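BB1 (PDB 6D0T) is a de novo designed eight-stranded antiparallel beta-barrel with no natural function, probably a scaffold on the way to fluorescence-activating barrels. Local coordinates at residues Val28-Arg33 and Gly104-Gln109; Leu82-Arg85 and Ser89-Val92. All coordinates share one frame; numbering follows the deposited sequence.

Contact 1: Val28-Arg33 and Gly104-Gln109; sequences VEMQPR and GEFRRQ
V28 and F106 have the nearest CA atoms of 28-33 and 104-109, yet these stay 8.7 Å apart and no hydrogen bond links the two segments. The strands do not pair with each other; only inward-pointing side chains from V28, M30 and F106 bridge the gap, all three buried in the barrel interior. The F106 ring receives two different contacts. The terminal methyl of M30 lies over one face: CE sits 4.0 Å from the ring centroid and 9° off the normal, a nearly centred CH-pi contact. The M30 chain, extended beyond CG, carries the sulfur and methyl out to that position. V28 comes instead at the ring edge, close to its plane, with CG1 3.8 Å from F106 CE1; CG2 follows at 4.1 Å from the same F106 CE1. The long directions of the V28 and F106 side chains are roughly perpendicular. F106 CG stands anti to its own carbonyl carbon (chi1 -67°), which turns the ring inward, with CE1 the atom nearest both the V28 and M30 methyls. With an alanine in place of F106, the M30 methyl would probably lose its support and V28 CG1 its aromatic edge, leaving a gap in the packing. On the other side of the 104-109 strand, a salt bridge joins R107 NH1 to E105 OE2 at 3.0 Å, meeting the carboxylate on the syn side but 30° out of its plane; OE2 is shared with S89 OG. Strand 10-18 pairs with 23-32: V28 and W12 are joined by backbone hydrogen bonding, and the W12 side chain packs on F106. V28 also packs on F14, I40 and F42, and M30 on I38 and I40; strands 10-18 and 37-46 flank the contact, with F8 of a loop also on M30.

Contact 2: Leu82-Arg85 and Ser89-Val92; sequences LQVR and SVEV
L82-R85 and S89-V92 form the turn-proximal part of a beta hairpin, strands 77-86 and 89-96 of the antiparallel barrel. Q83 and E91 are the hydrogen-bonded pair: Q83 N donates to E91 O at 2.8 Å, and E91 N returns the bond to Q83 O at 2.9 Å, arriving from above the carbonyl plane. Nearer the turn, R85 N bonds S89 O at 2.9 Å. The R85 side chain then runs beside that of E91, crossing it obliquely. Its CB lies 3.7 Å from S89 O; CG meets E91 CG at 3.8 Å, and CD comes alongside E91 CD. Bends at chi2 (-65°) and chi3 turn the guanidinium away beyond CD, whereas the E91 chain is extended beyond CG. The guanidinium plane is turned 26° from the carboxylate, and R85 NE stays 4.7 Å from E91 OE2, too far for a salt bridge, though the opposite charges may still attract weakly. The other face carries L82, V84, V90 and V92: L82 CB rests 3.8 Å from V90 CG1 and also touches V92 CG1, while the CG2 methyls of V84 and V90 meet. F8 covers L82 and V84, and W12 and Y7 pack on V90. Along strand 77-86 itself, the Q83 amide folds toward the next residue, and NE2 donates to V84 O at 2.9 Å in a nearly straight bond (173°), with V84 O in the amide plane.

Along the chain, contact 2 is nested within the loop closed by contact 1, and their centres lie about 11 Å apart. Strands 89-96 and 101-108 follow each other in sequence and pair in the sheet, which joins the two contacts directly: F106 N probably bonds V90 O (2.9 Å), and S89 OG probably bonds E105 OE2 (2.7 Å) on the outer side. Inside, F106 CE2 packs 3.5 Å from V92 CG1. Contact 2 is a local hairpin pairing, whereas contact 1 links strand 101-108 to strand 23-32 through the interior, with 10-18 between them in the sheet order. Together they connect the hairpin, the last strand and an early strand around one closed barrel core.

Contact 1: Val28-Arg33 and Gly104-Gln109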
# COMPACT_ATOMS: atom_id res chain seq x y z
N VAL A 28 -3.77 -3.49 6.44
CA VAL A 28 -2.59 -2.74 6.84
C VAL A 28 -2.94 -1.83 8.01
O VAL A 28 -4.07 -1.34 8.15
CB VAL A 28 -1.97 -1.87 5.71
CG1 VAL A 28 -1.89 -2.61 4.40
CG2 VAL A 28 -2.69 -0.60 5.56
N GLU A 29 -1.94 -1.60 8.84
CA GLU A 29 -1.94 -0.54 9.84
C GLU A 29 -0.89 0.47 9.46
O GLU A 29 0.25 0.10 9.16
CB GLU A 29 -1.64 -1.07 11.25
CG GLU A 29 -2.70 -1.98 11.76
N MET A 30 -1.27 1.74 9.43
CA MET A 30 -0.37 2.84 9.11
C MET A 30 -0.22 3.76 10.32
O MET A 30 -1.21 4.10 10.97
CB MET A 30 -0.87 3.64 7.91
CG MET A 30 -1.03 2.83 6.68
SD MET A 30 -1.18 3.85 5.23
CE MET A 30 -1.86 2.70 4.04
N GLN A 31 1.01 4.14 10.62
CA GLN A 31 1.27 5.10 11.68
C GLN A 31 2.45 5.96 11.27
O GLN A 31 3.35 5.48 10.57
CB GLN A 31 1.56 4.42 13.03
CG GLN A 31 2.81 3.68 13.04
N PRO A 32 2.49 7.22 11.68
CA PRO A 32 3.63 8.04 11.27
C PRO A 32 4.89 7.67 12.04
O PRO A 32 4.86 7.42 13.24
CB PRO A 32 3.19 9.48 11.57
CG PRO A 32 1.81 9.40 11.97
CD PRO A 32 1.51 8.01 12.43
N ARG A 33 5.98 7.58 11.32
CA ARG A 33 7.28 7.65 11.97
C ARG A 33 7.70 9.11 12.13
O ARG A 33 8.18 9.52 13.18
CB ARG A 33 8.32 6.87 11.17
CG ARG A 33 9.65 6.75 11.85
CD ARG A 33 10.57 5.82 11.07
NE ARG A 33 10.12 4.43 11.14
N GLY A 104 -4.48 -1.11 -7.56
CA GLY A 104 -5.12 -1.57 -6.34
C GLY A 104 -5.71 -0.43 -5.56
O GLY A 104 -5.72 0.73 -5.99
N GLU A 105 -6.24 -0.78 -4.39
CA GLU A 105 -6.96 0.17 -3.56
C GLU A 105 -6.73 -0.15 -2.09
O GLU A 105 -6.63 -1.32 -1.72
CB GLU A 105 -8.44 0.15 -3.89
CG GLU A 105 -9.19 1.30 -3.26
CD GLU A 105 -10.71 1.15 -3.33
OE1 GLU A 105 -11.20 0.10 -3.81
OE2 GLU A 105 -11.40 2.10 -2.90
N PHE A 106 -6.62 0.91 -1.29
CA PHE A 106 -6.77 0.88 0.17
C PHE A 106 -8.13 1.47 0.52
O PHE A 106 -8.49 2.56 0.02
CB PHE A 106 -5.69 1.72 0.88
CG PHE A 106 -4.30 1.22 0.76
CD1 PHE A 106 -3.86 0.15 1.50
CD2 PHE A 106 -3.38 1.89 -0.02
CE1 PHE A 106 -2.53 -0.27 1.43
CE2 PHE A 106 -2.06 1.47 -0.09
CZ PHE A 106 -1.64 0.38 0.64
N ARG A 107 -8.85 0.80 1.42
CA ARG A 107 -10.16 1.22 1.90
C ARG A 107 -10.10 1.32 3.42
O ARG A 107 -9.79 0.33 4.11
CB ARG A 107 -11.24 0.25 1.43
CG ARG A 107 -11.20 0.09 -0.10
CD ARG A 107 -12.23 -0.90 -0.63
NE ARG A 107 -13.57 -0.59 -0.15
CZ ARG A 107 -14.38 0.32 -0.71
NH1 ARG A 107 -13.98 1.02 -1.76
NH2 ARG A 107 -15.58 0.52 -0.19
N ARG A 108 -10.38 2.52 3.95
CA ARG A 108 -10.22 2.77 5.38
C ARG A 108 -11.29 2.03 6.16
O ARG A 108 -12.46 2.02 5.77
CB ARG A 108 -10.29 4.28 5.65
CG ARG A 108 -9.86 4.68 7.04
CD ARG A 108 -10.22 6.11 7.35
NE ARG A 108 -9.59 7.10 6.48
CZ ARG A 108 -8.35 7.56 6.62
NH1 ARG A 108 -7.55 7.13 7.60
NH2 ARG A 108 -7.94 8.50 5.78
N GLN A 109 -10.87 1.40 7.26
CA GLN A 109 -11.76 0.68 8.16
C GLN A 109 -11.93 1.47 9.46
O GLN A 109 -11.26 2.47 9.70
CB GLN A 109 -11.22 -0.72 8.48
CG GLN A 109 -10.92 -1.55 7.26
CD GLN A 109 -12.11 -1.70 6.35
OE1 GLN A 109 -12.07 -1.35 5.16
NE2 GLN A 109 -13.21 -2.22 6.90

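Contact 2: Leu82-Arg85 and Ser89-Val92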
# COMPACT_ATOMS: atom_id res chain seq x y z
N LEU A 82 0.56 6.65 -5.46
CA LEU A 82 -0.82 6.51 -5.09
C LEU A 82 -1.57 7.79 -5.40
O LEU A 82 -0.96 8.84 -5.66
CB LEU A 82 -0.97 6.16 -3.63
CG LEU A 82 -0.30 7.10 -2.67
CD1 LEU A 82 -1.23 8.29 -2.34
CD2 LEU A 82 0.09 6.36 -1.41
N GLN A 83 -2.89 7.67 -5.38
CA GLN A 83 -3.78 8.81 -5.56
C GLN A 83 -4.93 8.68 -4.58
O GLN A 83 -5.76 7.78 -4.70
CB GLN A 83 -4.32 8.88 -6.97
CG GLN A 83 -5.28 10.06 -7.17
CD GLN A 83 -4.64 11.44 -6.87
OE1 GLN A 83 -3.75 11.88 -7.60
NE2 GLN A 83 -5.12 12.12 -5.81
N VAL A 84 -4.99 9.60 -3.62
CA VAL A 84 -6.15 9.70 -2.75
C VAL A 84 -7.38 10.10 -3.55
O VAL A 84 -7.33 11.02 -4.36
CB VAL A 84 -5.87 10.74 -1.64
CG1 VAL A 84 -7.12 10.91 -0.72
CG2 VAL A 84 -4.68 10.31 -0.82
N ARG A 85 -8.49 9.40 -3.31
CA ARG A 85 -9.75 9.66 -4.01
C ARG A 85 -10.87 10.18 -3.13
O ARG A 85 -11.83 10.75 -3.66
CB ARG A 85 -10.27 8.38 -4.68
CG ARG A 85 -9.32 7.65 -5.59
CD ARG A 85 -8.95 8.45 -6.80
NE ARG A 85 -10.12 9.03 -7.45
CZ ARG A 85 -10.08 9.71 -8.59
NH1 ARG A 85 -8.94 9.85 -9.25
NH2 ARG A 85 -11.19 10.28 -9.05
N SER A 89 -10.60 6.24 0.69
CA SER A 89 -10.20 5.42 -0.46
C SER A 89 -8.97 5.99 -1.13
O SER A 89 -8.93 7.19 -1.41
CB SER A 89 -11.34 5.31 -1.48
OG SER A 89 -10.89 4.70 -2.67
N VAL A 90 -7.97 5.13 -1.36
CA VAL A 90 -6.72 5.49 -2.01
C VAL A 90 -6.45 4.48 -3.12
O VAL A 90 -6.47 3.27 -2.88
CB VAL A 90 -5.54 5.50 -1.01
CG1 VAL A 90 -4.25 5.92 -1.74
CG2 VAL A 90 -5.82 6.43 0.14
N GLU A 91 -6.17 4.97 -4.33
CA GLU A 91 -5.76 4.05 -5.40
C GLU A 91 -4.24 3.98 -5.47
O GLU A 91 -3.55 4.96 -5.17
CB GLU A 91 -6.36 4.46 -6.75
CG GLU A 91 -7.87 4.31 -6.76
CD GLU A 91 -8.57 4.56 -8.09
OE1 GLU A 91 -7.90 4.94 -9.09
OE2 GLU A 91 -9.82 4.39 -8.13
N VAL A 92 -3.71 2.81 -5.82
CA VAL A 92 -2.27 2.65 -5.93
C VAL A 92 -1.92 2.06 -7.30
O VAL A 92 -2.71 1.35 -7.92
CB VAL A 92 -1.66 1.76 -4.81
CG1 VAL A 92 -1.99 2.32 -3.46
CG2 VAL A 92 -2.12 0.33 -4.90